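Local coordinates for Non-ribosomal peptide synthetase (Methanobrevibacter ruminantium, PDB 6VTJ), which probably carries a peptide on the phosphopantetheine arm of its carrier domain and releases it by NAD(P)H-dependent reduction in the adjoining reductase domain, at residues Ala49-Ile53 against Tyr65-Phe69; Thr345-Leu349 against Asn429-Ile433; Leu16-Cys21 against Pro74-Ala78; Phe24-Ile30 against Phe39-Gly44; Leu340-Lys344 against Phe487-Glu491. All blocks are in the same frame, centred on the assembly; numbering follows the deposited sequence.

Contact 1: Ala49-Ile53 against Tyr65-Phe69; sequences ASKLI and YDDIF
With CG of Tyr65 swung opposite its backbone N (chi1 -165°), the ring lies along helix 46-58 and brings CE1 to Ala49 and Ser50; Ile68, whose CG1 is likewise trans to N (chi1 168°), sends CD1 toward Leu52 and keeps CG2 for Ala49 and Ile53. Tyr65 CE1 stands 3.8 Å from Ala49 CB and 3.7 Å from Ser50 N, the latter at the ring edge. Ile53 CG1 also lies at that edge, near the plane, and packs on Tyr65 CA at 3.9 Å. Ile53 and Ile68 lie alongside each other, pointing opposite ways, CD1 of Ile53 touching CG2 of Ile68 at 4.0 Å. Leu52 CD2 and Ile68 CD1 are 3.5 Å apart, a tight approach for two methyls. No hydrogen bond joins the two segments: Tyr65 OH bonds to Ser46 O, and Ser50 OG to Leu47 O. Tyr65 also touches the bound 4'-phosphopantetheine and is one of the residues lining its pocket. The two helical segments run at 116° within the helical bundle of the carrier domain, where Phe24 of helix 15-28 and Leu77 of helix 74-82 cover Ile68, and Ile434 of helix 431-435 meets Ile53.

Contact 2: Thr345-Leu349 against Asn429-Ile433; sequences TIKKL and NIQGI
Thr345 presses its hydroxyl into the start of helix 431-435, a helix N-terminus docked against the last turns of helix 338-349 of the reductase portion, with Ile430 at the N-cap position. Thr345 OG1 lies 2.9 Å from Asn429 O, close enough for a hydrogen bond, although its single proton has another acceptor within reach. Ile433 N donates a weak bond to the same OG1, 3.4 Å long and bent to 142°. A water that accepts from Gly432 N at 2.9 Å also lies close to the threonine hydroxyl. The methyl CG2, anti to N while OG1 sits beside it (chi1 -76°), packs on Ile433 CG2 at 3.8 Å, the two side chains set roughly perpendicular. A valine in place of Thr345 would probably leave the Ile433 N-H without this acceptor and the water without its hydroxyl neighbour. At Gly432 a beta carbon would come up against the threonine hydroxyl. Alongside, Lys348 lays its aliphatic chain across the amide of Asn429. Behind these, Asn425 holds Asn429 ND2 and Ile421 of helix 415-423 backs Leu349, which reaches over the 3-10 turn and places its CD2 3.9 Å from Ile430 CG2.

Contact 3: Leu16-Cys21 against Pro74-Ala78; sequences LEHEIC and PRALA
Glu17 and Arg75 form a salt bridge between helices 15-28 and 74-82 of the carrier domain, whose segments here meet at 127°. Arg75 NE donates to Glu17 OE2 over 2.7 Å, with a bent N-H...O angle of 138°; the nitrogen approaches from above the carboxylate plane, and the oxygen is somewhat tilted from the guanidinium plane. The arginine sets out away from helix 15-28, but its bends at chi2 and chi3 fold it back until NE faces the acid. A water donates to Glu17 OE2 at 2.8 Å and also to Arg75 O, tying the carboxylate to the backbone of helix 74-82. The other oxygen, OE1, is claimed by the backbone N-H groups of Lys13 and Thr14, so both carboxylate oxygens of this buried residue are satisfied. Replacing Glu17 by an alanine would probably leave Arg75 NE without this acidic mate and the N-H groups of Lys13 and Thr14 without their acceptor.

Beside the polar pair the contact is apolar. Glu17 CG rests on Ala78 CB at 3.6 Å, and Leu16 CG reaches the same methyl from the preceding position at 3.9 Å. Ile20 CG2 packs on Pro74 CB at 3.7 Å and also meets Leu77, while Cys21 SG lies 3.6 Å from that proline carbon. A charged pair thus borders an apolar seam between the first and last helices of the bundle; having a basic mate and several donors, the carboxylate is likely to stay ionised despite its burial.

Contact 4: Phe24-Ile30 against Phe39-Gly44; sequences FSSILNI and FFEIGG
The last turn of helix 15-28, with Leu28 pointing across and the ring of Phe24 reaching over, faces the loop Phe39-Gly44, which closes on itself through the backbone bond from Gly44 N to Phe39 O. Just past the helix, Asn29 has positive phi, which turns the chain so that Ile30 can rejoin the contact, its N bonded back to Ser25 O. In the loop Gly43 also has positive phi (118°), a conformation in which a side chain would jam against the preceding carbonyl; at Gly44 a beta carbon would collide with Phe39 O.

The rings of Phe24 and Phe39 make a T-shaped pair, the edge of Phe39 directed at the face of Phe24, with centroids 5.3 Å apart and planes at 70°. CD1 of Phe39 stands over the centre of the Phe24 ring, and Phe39 CB touches Phe24 CE2 at 3.7 Å. Leu28 divides its methyls: CD1 meets Ile42 CG1 at 3.6 Å, whereas CD2 rests against Gly44 CA, also at 3.6 Å, and reaches Phe39 CE1 at 4.0 Å. Ile42 carries CG1 between its backbone N and carbonyl carbon (chi1 67°), which points that branch at both Leu28 and Ile30; Ile30 CD1 is 3.9 Å from Ile42 CG1.

Leu52 and Ile68 pack around Phe24 from the neighbouring helices. This aromatic anchoring of the long first loop on the first helix belongs to the four-helix carrier-protein fold, and the Gly43-Gly44 turn lies just before Ser46 of the phosphopantetheine pocket.

Contact 5: Leu340-Lys344 against Phe487-Glu491; sequences LNNIK and FDYFE
Lys344 NZ donates to the carbonyl oxygen of Tyr489 over 2.6 Å, nearly along the C=O axis at 163°. To get there the lysine passes over one face of the Tyr489 ring: its CE lies 3.7 Å from the ring centroid as a CH-pi contact, and NZ, 4.3 Å from the same centroid, makes a cation-pi interaction over the face. CG starts opposite the backbone N (chi1 -163°), and bends further out at chi3 and chi4 turn the ammonium down to the carbonyl, so one residue supplies both the acceptor and the aromatic face.

The segment Phe487-Glu491 follows helix 474-485, which is closed by a Schellman motif with Asp488 as its C-prime residue; a type I turn from Asp488 to Glu491 then sets the C-terminal tail of the chain against helix 338-349 of the reductase portion. At the far end of the tyrosine, OH donates to Asn341 OD1 over 2.8 Å, arriving from above the carbonyl plane, with amide and ring planes only 16° apart. Asn341 ND2 in turn bonds to Asp335 O, which probably fixes the rotation of the amide. Leu340 CB sits 3.5 Å from Tyr489 OH. Phe490 turns the edge of its ring to the helix, CE1 lying 3.9 Å from Lys344 CA, while CD2 of Tyr489 stands over the centre of the Phe490 ring; Leu403 of helix 396-403 also packs against Phe490.

Overall arrangement
Contacts 1, 3 and 4 lie within the carrier domain: contacts 3 and 4 share helix 15-28, and Phe24 of contact 4 touches Leu52 of contact 1 and Leu77 of contact 3. Contacts 2 and 5 share helix 338-349 on the reductase side, their centres 8 Å apart, and Lys347 NZ lies 3.0 Å from Phe490 O in a probable hydrogen bond. The two groups meet where contact 1 touches contact 2, Ser50 OG lying 3.7 Å from Gln431 OE1. The phosphopantetheine runs beside this junction: the side chain of Tyr65 is about 4 Å from it, that of Asn341 about 6 Å and that of Gln431 about 8 Å.

Contact 1: Ala49-Ile53 against Tyr65-Phe69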
# COMPACT_ATOMS: atom_id res chain seq x y z
N ALA A 49 -3.63 -10.06 16.95
CA ALA A 49 -3.09 -8.91 17.65
C ALA A 49 -4.15 -7.85 17.88
O ALA A 49 -4.11 -7.13 18.89
CB ALA A 49 -1.92 -8.32 16.86
N SER A 50 -5.14 -7.76 16.99
CA SER A 50 -6.20 -6.79 17.19
C SER A 50 -7.11 -7.20 18.33
O SER A 50 -7.58 -6.35 19.10
CB SER A 50 -7.01 -6.57 15.90
OG SER A 50 -7.75 -7.72 15.52
N LYS A 51 -7.35 -8.51 18.48
CA LYS A 51 -8.09 -8.98 19.65
C LYS A 51 -7.31 -8.69 20.92
O LYS A 51 -7.88 -8.28 21.94
CB LYS A 51 -8.40 -10.47 19.53
CG LYS A 51 -8.87 -10.89 18.15
N LEU A 52 -5.99 -8.90 20.88
CA LEU A 52 -5.14 -8.54 22.01
C LEU A 52 -5.34 -7.08 22.39
O LEU A 52 -5.54 -6.75 23.57
CB LEU A 52 -3.68 -8.82 21.67
CG LEU A 52 -2.71 -8.29 22.72
CD1 LEU A 52 -2.98 -8.97 24.04
CD2 LEU A 52 -1.29 -8.54 22.30
N ILE A 53 -5.31 -6.19 21.39
CA ILE A 53 -5.45 -4.76 21.67
C ILE A 53 -6.82 -4.46 22.25
O ILE A 53 -6.95 -3.68 23.20
CB ILE A 53 -5.19 -3.92 20.39
CG1 ILE A 53 -3.72 -3.97 19.97
CG2 ILE A 53 -5.62 -2.47 20.61
CD1 ILE A 53 -2.77 -3.25 20.92
N TYR A 65 -2.53 -0.52 17.97
CA TYR A 65 -2.13 -1.70 17.22
C TYR A 65 -0.61 -1.79 17.04
O TYR A 65 -0.04 -2.88 17.15
CB TYR A 65 -2.84 -1.68 15.87
CG TYR A 65 -2.84 -2.96 15.08
CD1 TYR A 65 -3.21 -4.17 15.64
CD2 TYR A 65 -2.51 -2.95 13.73
CE1 TYR A 65 -3.22 -5.34 14.89
CE2 TYR A 65 -2.52 -4.10 12.97
CZ TYR A 65 -2.88 -5.29 13.54
OH TYR A 65 -2.88 -6.43 12.75
N ASP A 66 0.07 -0.68 16.72
CA ASP A 66 1.50 -0.81 16.45
C ASP A 66 2.30 -1.14 17.70
O ASP A 66 3.44 -1.61 17.59
CB ASP A 66 2.06 0.47 15.78
CG ASP A 66 2.02 1.70 16.69
OD1 ASP A 66 2.49 1.64 17.85
OD2 ASP A 66 1.54 2.75 16.22
N ASP A 67 1.72 -0.91 18.88
CA ASP A 67 2.39 -1.22 20.14
C ASP A 67 2.76 -2.69 20.23
O ASP A 67 3.84 -3.03 20.72
CB ASP A 67 1.50 -0.83 21.32
CG ASP A 67 1.50 0.66 21.57
OD1 ASP A 67 2.49 1.31 21.20
OD2 ASP A 67 0.51 1.18 22.15
N ILE A 68 1.89 -3.59 19.75
CA ILE A 68 2.19 -5.01 19.92
C ILE A 68 3.21 -5.47 18.89
O ILE A 68 3.96 -6.43 19.15
CB ILE A 68 0.89 -5.84 19.91
CG1 ILE A 68 1.16 -7.34 19.79
CG2 ILE A 68 -0.06 -5.37 18.85
CD1 ILE A 68 1.88 -7.94 21.00
N PHE A 69 3.31 -4.78 17.74
CA PHE A 69 4.38 -5.08 16.79
C PHE A 69 5.73 -4.55 17.27
O PHE A 69 6.77 -5.17 17.00
CB PHE A 69 4.04 -4.49 15.42
CG PHE A 69 2.94 -5.22 14.73
CD1 PHE A 69 3.22 -6.32 13.92
CD2 PHE A 69 1.62 -4.85 14.91
CE1 PHE A 69 2.20 -7.01 13.29
CE2 PHE A 69 0.60 -5.54 14.29
CZ PHE A 69 0.89 -6.62 13.48

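Contact 2: Thr345-Leu349 against Asn429-Ile433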
# COMPACT_ATOMS: atom_id res chain seq x y z
N THR A 345 -16.19 -0.84 10.04
CA THR A 345 -16.40 -0.51 11.45
C THR A 345 -17.43 0.60 11.58
O THR A 345 -18.32 0.53 12.45
CB THR A 345 -15.10 -0.12 12.12
OG1 THR A 345 -14.32 -1.29 12.38
CG2 THR A 345 -15.37 0.58 13.45
N ILE A 346 -17.34 1.62 10.73
CA ILE A 346 -18.31 2.71 10.80
C ILE A 346 -19.71 2.16 10.59
O ILE A 346 -20.67 2.54 11.29
CB ILE A 346 -17.97 3.82 9.79
CG1 ILE A 346 -16.84 4.70 10.30
CG2 ILE A 346 -19.17 4.67 9.50
CD1 ILE A 346 -16.27 5.63 9.23
N LYS A 347 -19.85 1.22 9.66
CA LYS A 347 -21.16 0.61 9.43
C LYS A 347 -21.62 -0.19 10.65
O LYS A 347 -22.78 -0.10 11.05
CB LYS A 347 -21.11 -0.26 8.17
CG LYS A 347 -22.45 -0.88 7.78
CD LYS A 347 -22.59 -2.28 8.37
CE LYS A 347 -23.97 -2.88 8.15
NZ LYS A 347 -24.09 -4.21 8.81
N LYS A 348 -20.72 -0.96 11.26
CA LYS A 348 -21.12 -1.80 12.39
C LYS A 348 -21.57 -0.95 13.57
O LYS A 348 -22.63 -1.20 14.16
CB LYS A 348 -19.98 -2.73 12.81
CG LYS A 348 -19.56 -3.80 11.79
CD LYS A 348 -20.55 -4.95 11.71
CE LYS A 348 -19.98 -6.11 10.90
NZ LYS A 348 -18.64 -6.54 11.38
N LEU A 349 -20.78 0.06 13.93
CA LEU A 349 -21.21 1.00 14.96
C LEU A 349 -22.40 1.82 14.51
O LEU A 349 -23.11 2.36 15.36
CB LEU A 349 -20.06 1.93 15.34
CG LEU A 349 -18.69 1.31 15.63
CD1 LEU A 349 -17.70 2.35 16.16
CD2 LEU A 349 -18.83 0.17 16.62
N ASN A 429 -16.43 -5.56 16.31
CA ASN A 429 -16.96 -4.47 15.50
C ASN A 429 -15.93 -3.37 15.24
O ASN A 429 -16.03 -2.68 14.22
CB ASN A 429 -18.18 -3.86 16.18
CG ASN A 429 -19.38 -4.76 16.14
OD1 ASN A 429 -19.43 -5.72 15.37
ND2 ASN A 429 -20.38 -4.44 16.96
N ILE A 430 -14.97 -3.17 16.14
CA ILE A 430 -14.00 -2.09 15.96
C ILE A 430 -12.66 -2.61 15.44
O ILE A 430 -11.70 -1.83 15.32
CB ILE A 430 -13.81 -1.27 17.24
CG1 ILE A 430 -13.17 -2.13 18.34
CG2 ILE A 430 -15.14 -0.64 17.67
CD1 ILE A 430 -12.74 -1.33 19.58
N GLN A 431 -12.59 -3.90 15.09
CA GLN A 431 -11.38 -4.47 14.52
C GLN A 431 -10.81 -3.59 13.42
O GLN A 431 -9.62 -3.25 13.41
CB GLN A 431 -11.67 -5.87 13.99
CG GLN A 431 -10.53 -6.48 13.17
CD GLN A 431 -10.69 -7.98 13.00
OE1 GLN A 431 -10.91 -8.70 13.96
NE2 GLN A 431 -10.61 -8.44 11.76
N GLY A 432 -11.68 -3.17 12.49
CA GLY A 432 -11.33 -2.30 11.40
C GLY A 432 -10.48 -1.15 11.90
O GLY A 432 -9.27 -1.11 11.62
N ILE A 433 -11.07 -0.28 12.72
CA ILE A 433 -10.31 0.91 13.08
C ILE A 433 -9.11 0.52 13.94
O ILE A 433 -8.07 1.20 13.90
CB ILE A 433 -11.20 1.96 13.78
CG1 ILE A 433 -11.92 1.36 14.98
CG2 ILE A 433 -12.20 2.53 12.80
CD1 ILE A 433 -12.66 2.40 15.78
O HOH W 1 -14.35 -3.61 11.56

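Contact 3: Leu16-Cys21 against Pro74-Ala78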
# COMPACT_ATOMS: atom_id res chain seq x y z
N LEU A 16 1.05 -6.16 36.69
CA LEU A 16 0.77 -5.78 35.31
C LEU A 16 1.29 -6.84 34.34
O LEU A 16 0.60 -7.22 33.39
CB LEU A 16 1.39 -4.41 35.02
CG LEU A 16 1.34 -3.86 33.59
CD1 LEU A 16 -0.10 -3.77 33.07
CD2 LEU A 16 2.02 -2.51 33.53
N GLU A 17 2.51 -7.33 34.58
CA GLU A 17 3.04 -8.39 33.73
C GLU A 17 2.19 -9.65 33.83
O GLU A 17 1.95 -10.32 32.82
CB GLU A 17 4.48 -8.71 34.11
CG GLU A 17 5.48 -7.70 33.62
CD GLU A 17 6.85 -7.94 34.20
OE1 GLU A 17 6.94 -8.73 35.17
OE2 GLU A 17 7.84 -7.37 33.69
N HIS A 18 1.73 -9.99 35.04
CA HIS A 18 0.85 -11.13 35.20
C HIS A 18 -0.42 -10.97 34.37
O HIS A 18 -0.86 -11.93 33.72
CB HIS A 18 0.48 -11.31 36.67
CG HIS A 18 1.48 -12.11 37.45
ND1 HIS A 18 2.43 -11.52 38.26
CD2 HIS A 18 1.71 -13.44 37.51
CE1 HIS A 18 3.18 -12.46 38.80
NE2 HIS A 18 2.76 -13.64 38.37
N GLU A 19 -1.01 -9.77 34.38
CA GLU A 19 -2.23 -9.54 33.61
C GLU A 19 -1.99 -9.69 32.11
O GLU A 19 -2.80 -10.29 31.39
CB GLU A 19 -2.79 -8.14 33.89
CG GLU A 19 -3.30 -7.93 35.31
CD GLU A 19 -3.70 -6.48 35.60
OE1 GLU A 19 -3.65 -5.64 34.67
OE2 GLU A 19 -4.09 -6.19 36.76
N ILE A 20 -0.87 -9.17 31.62
CA ILE A 20 -0.65 -9.23 30.17
C ILE A 20 -0.30 -10.65 29.74
O ILE A 20 -0.74 -11.12 28.68
CB ILE A 20 0.41 -8.20 29.74
CG1 ILE A 20 -0.12 -6.78 29.98
CG2 ILE A 20 0.75 -8.37 28.27
CD1 ILE A 20 0.98 -5.72 30.05
N CYS A 21 0.45 -11.38 30.57
CA CYS A 21 0.67 -12.80 30.30
C CYS A 21 -0.64 -13.56 30.26
O CYS A 21 -0.84 -14.42 29.39
CB CYS A 21 1.58 -13.41 31.35
SG CYS A 21 3.28 -12.96 31.18
N PRO A 74 5.06 -9.75 26.88
CA PRO A 74 4.40 -9.07 28.01
C PRO A 74 5.35 -8.21 28.83
O PRO A 74 4.93 -7.17 29.35
CB PRO A 74 3.84 -10.24 28.83
CG PRO A 74 3.80 -11.41 27.91
CD PRO A 74 4.96 -11.22 26.99
N ARG A 75 6.62 -8.62 28.95
CA ARG A 75 7.62 -7.81 29.64
C ARG A 75 7.75 -6.44 28.98
O ARG A 75 7.60 -5.40 29.64
CB ARG A 75 8.94 -8.60 29.65
CG ARG A 75 10.23 -7.94 30.13
CD ARG A 75 10.33 -7.58 31.63
NE ARG A 75 9.92 -8.61 32.59
CZ ARG A 75 10.71 -9.58 33.07
NH1 ARG A 75 11.96 -9.71 32.65
NH2 ARG A 75 10.22 -10.44 33.96
N ALA A 76 8.00 -6.43 27.67
CA ALA A 76 8.10 -5.16 26.94
C ALA A 76 6.79 -4.38 26.97
O ALA A 76 6.79 -3.16 27.16
CB ALA A 76 8.53 -5.44 25.50
N LEU A 77 5.66 -5.08 26.79
CA LEU A 77 4.37 -4.40 26.82
C LEU A 77 4.11 -3.74 28.16
O LEU A 77 3.49 -2.67 28.23
CB LEU A 77 3.25 -5.39 26.49
CG LEU A 77 2.73 -5.38 25.06
CD1 LEU A 77 1.77 -6.55 24.86
CD2 LEU A 77 2.05 -4.05 24.74
N ALA A 78 4.58 -4.35 29.25
CA ALA A 78 4.39 -3.77 30.57
C ALA A 78 5.31 -2.58 30.78
O ALA A 78 4.89 -1.56 31.35
CB ALA A 78 4.62 -4.84 31.64
O HOH W 2 8.40 -4.80 32.74

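Contact 4: Phe24-Ile30 against Phe39-Gly44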
# COMPACT_ATOMS: atom_id res chain seq x y z
N PHE A 24 -2.46 -12.77 26.94
CA PHE A 24 -1.83 -13.57 25.90
C PHE A 24 -2.36 -15.00 25.93
O PHE A 24 -2.85 -15.52 24.93
CB PHE A 24 -0.31 -13.61 26.06
CG PHE A 24 0.43 -12.45 25.43
CD1 PHE A 24 -0.08 -11.17 25.45
CD2 PHE A 24 1.69 -12.66 24.86
CE1 PHE A 24 0.63 -10.10 24.90
CE2 PHE A 24 2.40 -11.62 24.31
CZ PHE A 24 1.88 -10.33 24.33
N SER A 25 -2.29 -15.64 27.10
CA SER A 25 -2.62 -17.05 27.17
C SER A 25 -4.10 -17.31 26.88
O SER A 25 -4.46 -18.32 26.27
CB SER A 25 -2.24 -17.62 28.53
OG SER A 25 -3.35 -17.63 29.41
N SER A 26 -4.98 -16.40 27.30
CA SER A 26 -6.41 -16.60 27.05
C SER A 26 -6.76 -16.36 25.59
O SER A 26 -7.57 -17.09 25.01
CB SER A 26 -7.22 -15.68 27.95
OG SER A 26 -8.58 -15.72 27.63
N ILE A 27 -6.14 -15.34 24.99
CA ILE A 27 -6.42 -14.99 23.60
C ILE A 27 -5.90 -16.07 22.66
O ILE A 27 -6.61 -16.51 21.74
CB ILE A 27 -5.79 -13.62 23.29
CG1 ILE A 27 -6.57 -12.50 23.99
CG2 ILE A 27 -5.75 -13.38 21.82
CD1 ILE A 27 -7.95 -12.29 23.45
N LEU A 28 -4.69 -16.56 22.90
CA LEU A 28 -4.04 -17.58 22.09
C LEU A 28 -4.39 -19.01 22.48
O LEU A 28 -4.00 -19.94 21.76
CB LEU A 28 -2.52 -17.44 22.19
CG LEU A 28 -1.92 -16.13 21.68
CD1 LEU A 28 -0.43 -16.16 21.90
CD2 LEU A 28 -2.25 -15.95 20.20
N ASN A 29 -5.09 -19.22 23.59
CA ASN A 29 -5.39 -20.56 24.11
C ASN A 29 -4.12 -21.40 24.24
O ASN A 29 -3.95 -22.44 23.61
CB ASN A 29 -6.43 -21.26 23.23
CG ASN A 29 -7.61 -20.36 22.88
OD1 ASN A 29 -8.28 -19.81 23.76
ND2 ASN A 29 -7.85 -20.19 21.59
N ILE A 30 -3.20 -20.89 25.06
CA ILE A 30 -1.94 -21.57 25.39
C ILE A 30 -1.92 -21.77 26.89
O ILE A 30 -2.22 -20.84 27.65
CB ILE A 30 -0.72 -20.75 24.93
CG1 ILE A 30 -0.69 -20.60 23.41
CG2 ILE A 30 0.59 -21.38 25.44
CD1 ILE A 30 0.43 -19.68 22.94
N PHE A 39 4.76 -12.71 21.20
CA PHE A 39 3.38 -12.91 20.71
C PHE A 39 3.36 -13.62 19.36
O PHE A 39 2.58 -14.56 19.16
CB PHE A 39 2.66 -11.57 20.61
CG PHE A 39 1.22 -11.68 20.17
CD1 PHE A 39 0.24 -12.11 21.05
CD2 PHE A 39 0.84 -11.34 18.88
CE1 PHE A 39 -1.09 -12.20 20.65
CE2 PHE A 39 -0.50 -11.43 18.47
CZ PHE A 39 -1.46 -11.86 19.35
N PHE A 40 4.19 -13.17 18.42
CA PHE A 40 4.14 -13.72 17.07
C PHE A 40 4.93 -15.01 16.93
O PHE A 40 4.72 -15.74 15.96
CB PHE A 40 4.64 -12.68 16.05
CG PHE A 40 3.92 -11.37 16.14
CD1 PHE A 40 2.72 -11.18 15.47
CD2 PHE A 40 4.43 -10.34 16.91
CE1 PHE A 40 2.05 -9.98 15.55
CE2 PHE A 40 3.76 -9.13 17.01
CZ PHE A 40 2.57 -8.95 16.33
N GLU A 41 5.81 -15.32 17.88
CA GLU A 41 6.52 -16.59 17.84
C GLU A 41 5.72 -17.73 18.44
O GLU A 41 5.96 -18.88 18.09
CB GLU A 41 7.86 -16.47 18.57
CG GLU A 41 8.97 -15.78 17.78
CD GLU A 41 10.23 -15.58 18.60
N ILE A 42 4.75 -17.44 19.32
CA ILE A 42 4.07 -18.50 20.07
C ILE A 42 2.70 -18.81 19.49
O ILE A 42 1.92 -19.53 20.12
CB ILE A 42 3.96 -18.16 21.57
CG1 ILE A 42 3.04 -16.97 21.80
CG2 ILE A 42 5.34 -17.89 22.15
CD1 ILE A 42 3.20 -16.33 23.17
N GLY A 43 2.38 -18.29 18.30
CA GLY A 43 1.12 -18.57 17.63
C GLY A 43 0.25 -17.36 17.40
O GLY A 43 -0.89 -17.51 16.92
N GLY A 44 0.72 -16.16 17.74
CA GLY A 44 -0.05 -14.97 17.46
C GLY A 44 0.10 -14.53 16.02
O GLY A 44 1.15 -14.68 15.40

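Contact 5: Leu340-Lys344 against Phe487-Glu491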
# COMPACT_ATOMS: atom_id res chain seq x y z
N LEU A 340 -11.33 0.02 3.55
CA LEU A 340 -12.65 -0.61 3.57
C LEU A 340 -12.98 -1.17 4.95
O LEU A 340 -14.13 -1.13 5.35
CB LEU A 340 -12.74 -1.70 2.50
CG LEU A 340 -12.81 -1.18 1.05
CD1 LEU A 340 -12.65 -2.30 0.06
CD2 LEU A 340 -14.07 -0.41 0.76
N ASN A 341 -12.00 -1.69 5.70
CA ASN A 341 -12.33 -2.23 7.02
C ASN A 341 -12.70 -1.12 7.99
O ASN A 341 -13.52 -1.32 8.89
CB ASN A 341 -11.16 -3.06 7.58
CG ASN A 341 -11.07 -4.44 6.95
OD1 ASN A 341 -12.08 -5.03 6.55
ND2 ASN A 341 -9.86 -4.96 6.84
N ASN A 342 -12.08 0.05 7.83
CA ASN A 342 -12.48 1.22 8.60
C ASN A 342 -13.93 1.59 8.29
O ASN A 342 -14.73 1.82 9.21
CB ASN A 342 -11.53 2.37 8.28
CG ASN A 342 -12.09 3.72 8.66
OD1 ASN A 342 -11.97 4.16 9.82
N ILE A 343 -14.29 1.60 6.99
CA ILE A 343 -15.70 1.80 6.60
C ILE A 343 -16.61 0.72 7.20
O ILE A 343 -17.76 0.99 7.58
CB ILE A 343 -15.82 1.81 5.06
CG1 ILE A 343 -14.92 2.87 4.43
CG2 ILE A 343 -17.25 2.01 4.66
CD1 ILE A 343 -15.36 4.26 4.72
N LYS A 344 -16.13 -0.52 7.26
CA LYS A 344 -16.93 -1.59 7.85
C LYS A 344 -17.20 -1.31 9.32
O LYS A 344 -18.31 -1.53 9.81
CB LYS A 344 -16.21 -2.94 7.73
CG LYS A 344 -17.11 -4.14 7.92
CD LYS A 344 -16.33 -5.39 8.34
CE LYS A 344 -16.04 -6.27 7.16
NZ LYS A 344 -16.50 -7.67 7.35
N PHE A 487 -20.48 -10.69 -1.12
CA PHE A 487 -19.77 -11.52 -0.17
C PHE A 487 -20.27 -11.33 1.26
O PHE A 487 -19.65 -11.84 2.19
CB PHE A 487 -18.27 -11.26 -0.27
CG PHE A 487 -17.71 -11.58 -1.62
CD1 PHE A 487 -17.76 -10.65 -2.65
CD2 PHE A 487 -17.18 -12.83 -1.88
CE1 PHE A 487 -17.28 -10.95 -3.90
CE2 PHE A 487 -16.68 -13.13 -3.14
CZ PHE A 487 -16.73 -12.19 -4.14
N ASP A 488 -21.41 -10.65 1.43
CA ASP A 488 -21.89 -10.26 2.75
C ASP A 488 -20.78 -9.59 3.54
O ASP A 488 -20.58 -9.86 4.73
CB ASP A 488 -22.47 -11.45 3.50
CG ASP A 488 -23.71 -12.02 2.82
OD1 ASP A 488 -24.43 -11.26 2.14
OD2 ASP A 488 -23.95 -13.24 2.96
N TYR A 489 -20.04 -8.70 2.86
CA TYR A 489 -18.87 -8.07 3.48
C TYR A 489 -19.25 -7.34 4.76
O TYR A 489 -18.53 -7.42 5.77
CB TYR A 489 -18.23 -7.11 2.48
CG TYR A 489 -17.06 -6.33 3.03
CD1 TYR A 489 -15.84 -6.96 3.27
CD2 TYR A 489 -17.18 -4.98 3.34
CE1 TYR A 489 -14.78 -6.27 3.77
CE2 TYR A 489 -16.10 -4.27 3.85
CZ TYR A 489 -14.90 -4.92 4.07
OH TYR A 489 -13.83 -4.23 4.58
N PHE A 490 -20.37 -6.62 4.75
CA PHE A 490 -20.77 -5.85 5.92
C PHE A 490 -21.53 -6.67 6.95
O PHE A 490 -21.96 -6.10 7.96
CB PHE A 490 -21.60 -4.64 5.49
CG PHE A 490 -20.81 -3.63 4.72
CD1 PHE A 490 -19.83 -2.89 5.36
CD2 PHE A 490 -20.99 -3.47 3.35
CE1 PHE A 490 -19.07 -1.96 4.65
CE2 PHE A 490 -20.24 -2.55 2.64
CZ PHE A 490 -19.27 -1.80 3.29
N GLU A 491 -21.69 -7.97 6.74
CA GLU A 491 -22.53 -8.77 7.64
C GLU A 491 -21.87 -8.95 9.00
O GLU A 491 -20.67 -8.71 9.16
CB GLU A 491 -22.84 -10.13 7.01